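Local coordinates for protein type III Pentaketide Synthase (Neurospora crassa, PDB 3EUO) that makes pentaketides as a type III polyketide synthase, probably by acyl transfer and successive condensations as in the chalcone synthase family, at residues 9-13 with 84-88; 73-77 with 110-115; 172-178 with 201-207. All blocks are in the same frame, centred on the assembly; numbering follows the deposited sequence.

Contact 1 (9-13 with 84-88); sequences GVQYP and LAVEA
This is a strand-on-helix contact: residues 9-11 of strand 4-11 pack against residues 84-88 of helix 70-96. Residues 9-11 are extended (phi near -140°), and the helix keeps its Ala88 N to Leu84 O hydrogen bond at 2.9 Å. The two short axes approach to 6.8 Å at 151°, roughly antiparallel. Small residues make the closeness possible: Gly9 and Ala88 have CA atoms 4.5 Å apart, and Gly9 CA lies 3.5 Å from Ala88 O in a CA-H...O contact, where a CB on residue 9 would collide with that oxygen. Ala88 CB sits 4.0 Å from Gln11 N. In the thiolase fold such a helix belongs to the layer covering one face of the mixed sheet, and strand 4-11 lies beside strand 204-211 there. Gln11, directed at the helix, places its CB 3.5 Å from Leu84 O and its CG 3.8 Å from Leu84 CD2. Its t, p side chain brings OE1 to a water (3.0 Å) that also donates to Glu87 OE2 (2.8 Å); OE1 accepts from Lys91 as well. Leu84 (m, t) reaches the strand's end, CD2 3.8 Å from Pro13 CA and CD1 4.1 Å from Pro13 CD, an apolar pair, both buried.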
ATOM      1  N   GLY A   9      13.548   8.146 -14.492  1.00 13.94           N
ATOM      2  CA  GLY A   9      12.706   8.331 -15.663  1.00 14.35           C
ATOM      3  C   GLY A   9      11.424   9.041 -15.298  1.00 15.08           C
ATOM      4  O   GLY A   9      10.877   8.848 -14.205  1.00 15.04           O
ATOM      5  N   VAL A  10      10.942   9.865 -16.222  1.00 15.13           N
ATOM      6  CA  VAL A  10       9.737  10.647 -16.001  1.00 15.52           C
ATOM      7  C   VAL A  10       8.933  10.623 -17.285  1.00 15.58           C
ATOM      8  O   VAL A  10       9.492  10.739 -18.379  1.00 15.15           O
ATOM      9  CB  VAL A  10      10.075  12.109 -15.615  1.00 15.68           C
ATOM     10  CG1 VAL A  10       8.801  12.943 -15.417  1.00 16.14           C
ATOM     11  CG2 VAL A  10      10.940  12.149 -14.355  1.00 16.01           C
ATOM     12  N   GLN A  11       7.621  10.453 -17.154  1.00 15.12           N
ATOM     13  CA  GLN A  11       6.744  10.524 -18.313  1.00 15.82           C
ATOM     14  C   GLN A  11       5.470  11.278 -17.977  1.00 15.62           C
ATOM     15  O   GLN A  11       4.589  10.767 -17.278  1.00 15.52           O
ATOM     16  CB  GLN A  11       6.427   9.128 -18.870  1.00 15.95           C
ATOM     17  CG  GLN A  11       5.591   9.149 -20.149  1.00 18.38           C
ATOM     18  CD  GLN A  11       6.340   9.728 -21.341  1.00 21.55           C
ATOM     19  OE1 GLN A  11       7.560   9.600 -21.452  1.00 21.60           O
ATOM     20  NE2 GLN A  11       5.605  10.365 -22.242  1.00 24.97           N
ATOM     21  N   TYR A  12       5.396  12.507 -18.469  1.00 15.92           N
ATOM     22  CA  TYR A  12       4.175  13.285 -18.398  1.00 15.80           C
ATOM     23  C   TYR A  12       3.263  12.865 -19.548  1.00 15.88           C
ATOM     24  O   TYR A  12       3.750  12.408 -20.589  1.00 15.97           O
ATOM     25  CB  TYR A  12       4.492  14.786 -18.468  1.00 15.78           C
ATOM     26  CG  TYR A  12       5.045  15.361 -17.177  1.00 15.90           C
ATOM     27  CD1 TYR A  12       4.202  15.653 -16.102  1.00 14.92           C
ATOM     28  CD2 TYR A  12       6.417  15.625 -17.031  1.00 15.86           C
ATOM     29  CE1 TYR A  12       4.708  16.192 -14.904  1.00 16.34           C
ATOM     30  CE2 TYR A  12       6.927  16.163 -15.844  1.00 15.76           C
ATOM     31  CZ  TYR A  12       6.071  16.440 -14.784  1.00 16.10           C
ATOM     32  OH  TYR A  12       6.573  16.967 -13.603  1.00 16.32           O
ATOM     33  N   PRO A  13       1.938  12.993 -19.364  1.00 16.19           N
ATOM     34  CA  PRO A  13       0.986  12.721 -20.439  1.00 16.68           C
ATOM     35  C   PRO A  13       1.051  13.774 -21.557  1.00 17.42           C
ATOM     36  O   PRO A  13       1.785  14.762 -21.420  1.00 17.22           O
ATOM     37  CB  PRO A  13      -0.367  12.740 -19.723  1.00 16.43           C
ATOM     38  CG  PRO A  13      -0.141  13.584 -18.513  1.00 16.66           C
ATOM     39  CD  PRO A  13       1.264  13.379 -18.108  1.00 16.30           C
ATOM     40  N   LEU A  84       2.127   5.537 -18.841  1.00 13.90           N
ATOM     41  CA  LEU A  84       3.080   6.543 -18.370  1.00 13.61           C
ATOM     42  C   LEU A  84       4.061   5.884 -17.409  1.00 13.18           C
ATOM     43  O   LEU A  84       5.271   6.123 -17.472  1.00 13.05           O
ATOM     44  CB  LEU A  84       2.351   7.690 -17.651  1.00 13.53           C
ATOM     45  CG  LEU A  84       1.250   8.446 -18.394  1.00 14.04           C
ATOM     46  CD1 LEU A  84       0.542   9.426 -17.460  1.00 14.63           C
ATOM     47  CD2 LEU A  84       1.819   9.158 -19.616  1.00 15.30           C
ATOM     48  N   ALA A  85       3.524   5.048 -16.526  1.00 12.94           N
ATOM     49  CA  ALA A  85       4.332   4.341 -15.534  1.00 12.67           C
ATOM     50  C   ALA A  85       5.284   3.351 -16.206  1.00 12.58           C
ATOM     51  O   ALA A  85       6.437   3.196 -15.788  1.00 12.70           O
ATOM     52  CB  ALA A  85       3.432   3.629 -14.543  1.00 13.11           C
ATOM     53  N   VAL A  86       4.797   2.692 -17.252  1.00 12.52           N
ATOM     54  CA  VAL A  86       5.613   1.747 -18.003  1.00 12.81           C
ATOM     55  C   VAL A  86       6.781   2.498 -18.659  1.00 13.36           C
ATOM     56  O   VAL A  86       7.928   2.069 -18.561  1.00 13.47           O
ATOM     57  CB  VAL A  86       4.785   0.944 -19.040  1.00 12.54           C
ATOM     58  CG1 VAL A  86       5.692   0.103 -19.937  1.00 12.56           C
ATOM     59  CG2 VAL A  86       3.763   0.036 -18.336  1.00 11.32           C
ATOM     60  N   GLU A  87       6.488   3.634 -19.287  1.00 14.01           N
ATOM     61  CA  GLU A  87       7.537   4.396 -19.983  1.00 14.67           C
ATOM     62  C   GLU A  87       8.567   5.026 -19.033  1.00 14.53           C
ATOM     63  O   GLU A  87       9.772   4.995 -19.310  1.00 14.61           O
ATOM     64  CB  GLU A  87       6.910   5.437 -20.919  1.00 15.24           C
ATOM     65  CG  GLU A  87       7.909   6.327 -21.671  1.00 17.98           C
ATOM     66  CD  GLU A  87       8.807   5.564 -22.653  1.00 21.73           C
ATOM     67  OE1 GLU A  87       8.512   4.396 -22.996  1.00 23.12           O
ATOM     68  OE2 GLU A  87       9.820   6.151 -23.087  1.00 24.31           O
ATOM     69  N   ALA A  88       8.096   5.580 -17.911  1.00 14.09           N
ATOM     70  CA  ALA A  88       8.983   6.140 -16.887  1.00 13.73           C
ATOM     71  C   ALA A  88       9.915   5.061 -16.328  1.00 13.95           C
ATOM     72  O   ALA A  88      11.117   5.275 -16.187  1.00 13.89           O
ATOM     73  CB  ALA A  88       8.168   6.773 -15.761  1.00 14.12           C
TER
HETATM   74  O   HOH W   1       9.576   8.933 -23.501  1.00 30.53           O

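Contact 2 (73-77 with 110-115); sequences LHEVF and TCTDSA
Residues 73-77 form regular helix, with Phe77 N hydrogen-bonded to Leu73 O at 2.9 Å, whereas residues 110-115 are a loop that turns once and then extends. The turn is an ST turn: Thr110 OG1 accepts from Thr112 N at 3.2 Å, while Cys111 and Thr112 have phi/psi of -118/9 and -115/18 before Asp113 returns to an extended conformation. The segments come nearest at His74 and Asp113, whose CA atoms are 6.1 Å apart. Phe77, chi1 t and chi2 near 90°, presents one face to Asp113, whose CB stands 3.4 Å from the Phe77 ring centroid, 5° off the normal, a CH-pi contact. Two hydroxyl oxygens border the ring, Thr112 OG1 3.4 Å from Phe77 CE1 at the edge and Thr110 OG1 3.4 Å from Phe77 CZ, yet each is satisfied by hydrogen bonds at the end of strand 168-175, Thr110 with Leu174 O and Thr112 with Glu175. The His74 side chain, chi1 t, lies beside Asp113 and Ala115. The contact borders the subunit interface: His74 packs on Val245 and Ser114 OG hydrogen-bonds Trp250 NE1, both of the second subunit. The loop follows strand 105-109 and leads to helix 119-127, whose Tyr119 meets Phe77 edge-to-face.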
ATOM      1  N   LEU A  73     -13.247   6.068 -13.272  1.00 14.58           N
ATOM      2  CA  LEU A  73     -11.913   6.628 -13.056  1.00 14.06           C
ATOM      3  C   LEU A  73     -10.851   5.552 -13.166  1.00 14.19           C
ATOM      4  O   LEU A  73      -9.817   5.751 -13.814  1.00 13.96           O
ATOM      5  CB  LEU A  73     -11.827   7.328 -11.693  1.00 13.75           C
ATOM      6  CG  LEU A  73     -12.605   8.640 -11.560  1.00 13.64           C
ATOM      7  CD1 LEU A  73     -12.643   9.086 -10.110  1.00 13.17           C
ATOM      8  CD2 LEU A  73     -11.997   9.734 -12.444  1.00 13.27           C
ATOM      9  N   HIS A  74     -11.108   4.401 -12.548  1.00 13.92           N
ATOM     10  CA  HIS A  74     -10.133   3.320 -12.574  1.00 14.03           C
ATOM     11  C   HIS A  74      -9.824   2.874 -14.001  1.00 14.05           C
ATOM     12  O   HIS A  74      -8.670   2.632 -14.346  1.00 13.89           O
ATOM     13  CB  HIS A  74     -10.571   2.117 -11.743  1.00 14.12           C
ATOM     14  CG  HIS A  74      -9.646   0.953 -11.889  1.00 13.91           C
ATOM     15  ND1 HIS A  74      -9.952  -0.145 -12.661  1.00 16.72           N
ATOM     16  CD2 HIS A  74      -8.390   0.751 -11.427  1.00 13.04           C
ATOM     17  CE1 HIS A  74      -8.939  -0.993 -12.636  1.00 14.51           C
ATOM     18  NE2 HIS A  74      -7.976  -0.470 -11.898  1.00 16.23           N
ATOM     19  N   GLU A  75     -10.861   2.786 -14.828  1.00 14.14           N
ATOM     20  CA  GLU A  75     -10.690   2.372 -16.215  1.00 14.51           C
ATOM     21  C   GLU A  75      -9.693   3.263 -16.951  1.00 14.22           C
ATOM     22  O   GLU A  75      -8.839   2.761 -17.682  1.00 14.39           O
ATOM     23  CB  GLU A  75     -12.039   2.337 -16.929  1.00 14.92           C
ATOM     24  CG  GLU A  75     -12.907   1.174 -16.455  1.00 17.14           C
ATOM     25  CD  GLU A  75     -14.369   1.301 -16.841  1.00 21.07           C
ATOM     26  OE1 GLU A  75     -14.776   2.337 -17.416  1.00 21.88           O
ATOM     27  OE2 GLU A  75     -15.123   0.343 -16.562  1.00 23.41           O
ATOM     28  N   VAL A  76      -9.778   4.571 -16.723  1.00 13.75           N
ATOM     29  CA  VAL A  76      -8.878   5.533 -17.371  1.00 14.00           C
ATOM     30  C   VAL A  76      -7.485   5.565 -16.717  1.00 14.20           C
ATOM     31  O   VAL A  76      -6.469   5.764 -17.408  1.00 13.97           O
ATOM     32  CB  VAL A  76      -9.541   6.934 -17.493  1.00 14.14           C
ATOM     33  CG1 VAL A  76      -8.524   8.030 -17.830  1.00 14.79           C
ATOM     34  CG2 VAL A  76     -10.626   6.891 -18.577  1.00 14.23           C
ATOM     35  N   PHE A  77      -7.434   5.342 -15.402  1.00 14.03           N
ATOM     36  CA  PHE A  77      -6.145   5.158 -14.718  1.00 13.77           C
ATOM     37  C   PHE A  77      -5.371   4.026 -15.394  1.00 14.30           C
ATOM     38  O   PHE A  77      -4.174   4.148 -15.669  1.00 14.35           O
ATOM     39  CB  PHE A  77      -6.348   4.861 -13.230  1.00 13.51           C
ATOM     40  CG  PHE A  77      -5.072   4.904 -12.418  1.00 12.23           C
ATOM     41  CD1 PHE A  77      -4.669   6.089 -11.809  1.00 11.71           C
ATOM     42  CD2 PHE A  77      -4.276   3.763 -12.268  1.00 11.57           C
ATOM     43  CE1 PHE A  77      -3.498   6.135 -11.052  1.00 11.50           C
ATOM     44  CE2 PHE A  77      -3.094   3.801 -11.511  1.00 11.50           C
ATOM     45  CZ  PHE A  77      -2.716   4.994 -10.900  1.00 10.39           C
ATOM     46  N   THR A 110       0.523   5.262  -5.331  1.00 11.20           N
ATOM     47  CA  THR A 110      -0.497   6.104  -5.956  1.00 10.66           C
ATOM     48  C   THR A 110      -1.576   6.399  -4.925  1.00 11.00           C
ATOM     49  O   THR A 110      -1.809   5.590  -4.035  1.00 11.16           O
ATOM     50  CB  THR A 110      -1.140   5.454  -7.213  1.00 10.52           C
ATOM     51  OG1 THR A 110      -1.983   6.417  -7.867  1.00 11.23           O
ATOM     52  CG2 THR A 110      -1.967   4.205  -6.854  1.00 10.76           C
ATOM     53  N   CYS A 111      -2.217   7.557  -5.026  1.00 11.37           N
ATOM     54  CA  CYS A 111      -3.414   7.794  -4.215  1.00 11.70           C
ATOM     55  C   CYS A 111      -4.637   8.024  -5.100  1.00 11.96           C
ATOM     56  O   CYS A 111      -5.703   8.380  -4.599  1.00 12.50           O
ATOM     57  CB  CYS A 111      -3.204   8.963  -3.252  1.00 12.21           C
ATOM     58  SG  CYS A 111      -2.949  10.527  -4.091  1.00 13.36           S
ATOM     59  N   THR A 112      -4.484   7.798  -6.405  1.00 11.93           N
ATOM     60  CA  THR A 112      -5.548   8.124  -7.367  1.00 11.61           C
ATOM     61  C   THR A 112      -6.130   6.885  -8.073  1.00 11.81           C
ATOM     62  O   THR A 112      -6.792   6.982  -9.125  1.00 11.08           O
ATOM     63  CB  THR A 112      -5.080   9.184  -8.371  1.00 12.14           C
ATOM     64  OG1 THR A 112      -3.801   8.817  -8.907  1.00 10.96           O
ATOM     65  CG2 THR A 112      -4.969  10.546  -7.685  1.00 12.08           C
ATOM     66  N   ASP A 113      -5.883   5.732  -7.464  1.00 11.32           N
ATOM     67  CA  ASP A 113      -6.451   4.460  -7.885  1.00 11.76           C
ATOM     68  C   ASP A 113      -6.583   3.498  -6.708  1.00 11.60           C
ATOM     69  O   ASP A 113      -5.840   3.581  -5.725  1.00 11.76           O
ATOM     70  CB  ASP A 113      -5.576   3.791  -8.954  1.00 11.29           C
ATOM     71  CG  ASP A 113      -6.288   2.632  -9.641  1.00 12.66           C
ATOM     72  OD1 ASP A 113      -7.420   2.853 -10.123  1.00 12.45           O
ATOM     73  OD2 ASP A 113      -5.731   1.514  -9.700  1.00 12.60           O
ATOM     74  N   SER A 114      -7.528   2.574  -6.835  1.00 11.80           N
ATOM     75  CA  SER A 114      -7.609   1.398  -5.975  1.00 11.53           C
ATOM     76  C   SER A 114      -7.972   0.219  -6.863  1.00 11.68           C
ATOM     77  O   SER A 114      -8.883   0.318  -7.688  1.00 11.37           O
ATOM     78  CB  SER A 114      -8.679   1.575  -4.899  1.00 11.88           C
ATOM     79  OG  SER A 114      -8.821   0.387  -4.145  1.00 11.40           O
ATOM     80  N   ALA A 115      -7.260  -0.894  -6.696  1.00 11.50           N
ATOM     81  CA  ALA A 115      -7.434  -2.048  -7.576  1.00 11.64           C
ATOM     82  C   ALA A 115      -6.849  -3.286  -6.933  1.00 11.56           C
ATOM     83  O   ALA A 115      -5.925  -3.183  -6.142  1.00 11.44           O
ATOM     84  CB  ALA A 115      -6.751  -1.801  -8.928  1.00 11.79           C
TER

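Contact 3 (172-178 with 201-207); sequences LALEVST and FSDCASA
Strands 172-175 and 204-207 run side by side, antiparallel at 178° with axes 4.8 Å apart, and their side chains fall on two unlike faces. On one, Leu172 and Leu174 adopt t, p rotamers that lay Leu172 CD1 3.9 Å from Ala207 CB and Leu174 CD1 3.8 Å from Ala205 CB; the short alanines accommodate these branches against helices 70-96 and 119-127. The other carries Ala173, Glu175, Cys204 and Ser206. Glu175, m, m, leads away from strand 204-207, so that its buried carboxylate is satisfied by Ser332, Thr112 and Cys111 N. Two hydrogen-bonded pairs hold the backbone: Ala173 N to Ser206 O and Ser206 N to Ala173 O are both 2.9 Å, Glu175 N to Cys204 O is 3.0 Å and Cys204 N to Glu175 O 3.1 Å. These are neighbouring strands in the 3-2-4-5-1 half-sheet of the thiolase fold, linked by a largely helical connection. Beyond the ladder Asp203, chi1 m, swings its carboxylate across to the turn at 176-178. OD1 of Asp203 accepts from Ser177 N (2.7 Å) and Thr178 N (2.9 Å), and Asp203 OD2 takes the Thr178 OG1 hydroxyl, p rotamer, at 2.5 Å; OD2 also accepts from Ile54 N. Ser177, likewise p, brings OG within 3.3 Å of Phe201 CB.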
ATOM      1  N   LEU A 172       8.480   3.573  -8.006  1.00 11.28           N
ATOM      2  CA  LEU A 172       7.568   4.127  -9.005  1.00 11.08           C
ATOM      3  C   LEU A 172       6.407   4.908  -8.392  1.00 10.98           C
ATOM      4  O   LEU A 172       5.784   4.449  -7.442  1.00 11.14           O
ATOM      5  CB  LEU A 172       7.024   2.993  -9.898  1.00 11.11           C
ATOM      6  CG  LEU A 172       5.943   3.313 -10.950  1.00 11.63           C
ATOM      7  CD1 LEU A 172       6.504   4.171 -12.079  1.00 11.74           C
ATOM      8  CD2 LEU A 172       5.315   2.024 -11.502  1.00 11.20           C
ATOM      9  N   ALA A 173       6.122   6.079  -8.958  1.00 10.87           N
ATOM     10  CA  ALA A 173       4.930   6.849  -8.583  1.00 10.78           C
ATOM     11  C   ALA A 173       4.111   7.174  -9.818  1.00 11.43           C
ATOM     12  O   ALA A 173       4.655   7.607 -10.841  1.00 11.61           O
ATOM     13  CB  ALA A 173       5.318   8.120  -7.859  1.00 11.34           C
ATOM     14  N   LEU A 174       2.807   6.941  -9.731  1.00 11.01           N
ATOM     15  CA  LEU A 174       1.896   7.310 -10.803  1.00 10.80           C
ATOM     16  C   LEU A 174       0.667   7.968 -10.199  1.00 10.95           C
ATOM     17  O   LEU A 174       0.039   7.415  -9.291  1.00 10.65           O
ATOM     18  CB  LEU A 174       1.512   6.071 -11.624  1.00 10.62           C
ATOM     19  CG  LEU A 174       0.317   6.152 -12.584  1.00 10.79           C
ATOM     20  CD1 LEU A 174       0.550   7.151 -13.726  1.00 11.48           C
ATOM     21  CD2 LEU A 174       0.005   4.770 -13.142  1.00 10.76           C
ATOM     22  N   GLU A 175       0.317   9.145 -10.712  1.00 11.13           N
ATOM     23  CA  GLU A 175      -0.884   9.839 -10.257  1.00 11.23           C
ATOM     24  C   GLU A 175      -1.649  10.375 -11.451  1.00 11.28           C
ATOM     25  O   GLU A 175      -1.058  10.952 -12.362  1.00 11.13           O
ATOM     26  CB  GLU A 175      -0.556  10.985  -9.285  1.00 11.15           C
ATOM     27  CG  GLU A 175       0.275  10.581  -8.058  1.00 12.52           C
ATOM     28  CD  GLU A 175      -0.487   9.775  -7.008  1.00 13.71           C
ATOM     29  OE1 GLU A 175      -1.676   9.426  -7.205  1.00 12.37           O
ATOM     30  OE2 GLU A 175       0.127   9.483  -5.958  1.00 12.50           O
ATOM     31  N   VAL A 176      -2.950  10.116 -11.459  1.00 11.10           N
ATOM     32  CA  VAL A 176      -3.868  10.716 -12.430  1.00 11.59           C
ATOM     33  C   VAL A 176      -4.945  11.433 -11.619  1.00 11.82           C
ATOM     34  O   VAL A 176      -5.902  10.812 -11.142  1.00 12.47           O
ATOM     35  CB  VAL A 176      -4.504   9.667 -13.374  1.00 11.50           C
ATOM     36  CG1 VAL A 176      -5.459  10.345 -14.369  1.00 12.73           C
ATOM     37  CG2 VAL A 176      -3.420   8.883 -14.128  1.00 11.77           C
ATOM     38  N   SER A 177      -4.768  12.736 -11.445  1.00 12.09           N
ATOM     39  CA  SER A 177      -5.659  13.534 -10.613  1.00 12.73           C
ATOM     40  C   SER A 177      -6.649  14.369 -11.425  1.00 12.75           C
ATOM     41  O   SER A 177      -7.719  14.721 -10.924  1.00 12.94           O
ATOM     42  CB  SER A 177      -4.835  14.473  -9.737  1.00 13.30           C
ATOM     43  OG  SER A 177      -4.103  15.374 -10.548  1.00 13.88           O
ATOM     44  N   THR A 178      -6.290  14.703 -12.664  1.00 12.89           N
ATOM     45  CA  THR A 178      -7.081  15.679 -13.439  1.00 13.50           C
ATOM     46  C   THR A 178      -8.469  15.181 -13.803  1.00 13.81           C
ATOM     47  O   THR A 178      -9.379  15.984 -14.032  1.00 14.21           O
ATOM     48  CB  THR A 178      -6.372  16.153 -14.730  1.00 13.62           C
ATOM     49  OG1 THR A 178      -6.163  15.036 -15.599  1.00 13.97           O
ATOM     50  CG2 THR A 178      -5.049  16.839 -14.407  1.00 13.58           C
ATOM     51  N   PHE A 201      -3.591  20.329  -9.031  1.00 13.06           N
ATOM     52  CA  PHE A 201      -3.143  18.960  -9.303  1.00 12.84           C
ATOM     53  C   PHE A 201      -3.081  18.553 -10.770  1.00 12.53           C
ATOM     54  O   PHE A 201      -3.924  18.938 -11.581  1.00 12.00           O
ATOM     55  CB  PHE A 201      -3.949  17.953  -8.477  1.00 12.61           C
ATOM     56  CG  PHE A 201      -3.582  17.953  -7.027  1.00 13.39           C
ATOM     57  CD1 PHE A 201      -2.431  17.297  -6.591  1.00 14.44           C
ATOM     58  CD2 PHE A 201      -4.376  18.621  -6.094  1.00 14.46           C
ATOM     59  CE1 PHE A 201      -2.079  17.294  -5.236  1.00 15.65           C
ATOM     60  CE2 PHE A 201      -4.033  18.629  -4.735  1.00 16.03           C
ATOM     61  CZ  PHE A 201      -2.884  17.966  -4.308  1.00 14.41           C
ATOM     62  N   SER A 202      -2.057  17.760 -11.075  1.00 12.41           N
ATOM     63  CA  SER A 202      -1.764  17.305 -12.426  1.00 12.66           C
ATOM     64  C   SER A 202      -1.393  15.814 -12.453  1.00 13.11           C
ATOM     65  O   SER A 202      -1.331  15.155 -11.400  1.00 13.48           O
ATOM     66  CB  SER A 202      -0.624  18.151 -13.011  1.00 12.40           C
ATOM     67  OG  SER A 202       0.555  18.033 -12.221  1.00 13.46           O
ATOM     68  N   ASP A 203      -1.121  15.307 -13.655  1.00 12.92           N
ATOM     69  CA  ASP A 203      -0.891  13.884 -13.908  1.00 13.38           C
ATOM     70  C   ASP A 203       0.560  13.652 -14.322  1.00 13.57           C
ATOM     71  O   ASP A 203       1.126  14.445 -15.080  1.00 13.71           O
ATOM     72  CB  ASP A 203      -1.811  13.367 -15.027  1.00 13.39           C
ATOM     73  CG  ASP A 203      -3.279  13.686 -14.785  1.00 14.02           C
ATOM     74  OD1 ASP A 203      -3.666  13.914 -13.619  1.00 14.02           O
ATOM     75  OD2 ASP A 203      -4.047  13.710 -15.771  1.00 13.06           O
ATOM     76  N   CYS A 204       1.145  12.564 -13.829  1.00 13.65           N
ATOM     77  CA  CYS A 204       2.538  12.237 -14.121  1.00 13.42           C
ATOM     78  C   CYS A 204       2.883  10.846 -13.630  1.00 13.39           C
ATOM     79  O   CYS A 204       2.259  10.332 -12.704  1.00 13.23           O
ATOM     80  CB  CYS A 204       3.481  13.234 -13.434  1.00 13.73           C
ATOM     81  SG  CYS A 204       5.241  13.054 -13.864  1.00 15.67           S
ATOM     82  N   ALA A 205       3.897  10.246 -14.247  1.00 12.98           N
ATOM     83  CA  ALA A 205       4.535   9.074 -13.651  1.00 12.63           C
ATOM     84  C   ALA A 205       6.024   9.315 -13.628  1.00 12.92           C
ATOM     85  O   ALA A 205       6.572   9.924 -14.541  1.00 13.10           O
ATOM     86  CB  ALA A 205       4.206   7.810 -14.422  1.00 12.90           C
ATOM     87  N   SER A 206       6.676   8.850 -12.570  1.00 12.87           N
ATOM     88  CA  SER A 206       8.114   9.000 -12.452  1.00 13.24           C
ATOM     89  C   SER A 206       8.675   7.806 -11.713  1.00 12.97           C
ATOM     90  O   SER A 206       7.989   7.197 -10.896  1.00 12.34           O
ATOM     91  CB  SER A 206       8.466  10.286 -11.718  1.00 13.00           C
ATOM     92  OG  SER A 206       7.892  10.300 -10.429  1.00 13.83           O
ATOM     93  N   ALA A 207       9.926   7.470 -12.011  1.00 13.22           N
ATOM     94  CA  ALA A 207      10.551   6.290 -11.427  1.00 13.03           C
ATOM     95  C   ALA A 207      12.035   6.500 -11.209  1.00 13.34           C
ATOM     96  O   ALA A 207      12.670   7.289 -11.913  1.00 13.37           O
ATOM     97  CB  ALA A 207      10.314   5.072 -12.318  1.00 13.37           C
TER

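In the fold
Contact 3 touches both of the others. The centres of contacts 3 and 1 are about 9 Å apart, and between them Gly9 O lies 2.8 Å from Ala207 N and Gln11 N 2.9 Å from Ala205 O, probable hydrogen bonds that extend the sheet. About 11 Å separates the centres of contacts 3 and 2, joined by Thr110 OG1 to Leu174 O at 2.7 Å and Thr112 OG1 to Glu175 OE1 at 2.8 Å, with Phe77 CZ 3.5 Å from Leu174 CD2. Contacts 1 and 2 share helix 70-96, yet their nearest atoms are about 7 Å apart. The side chains of Thr112 and Glu175 lie near the glycine-rich segment around Cys143, seen here oxidised to 3-sulfinoalanine, consistent with the family's reactive cysteine.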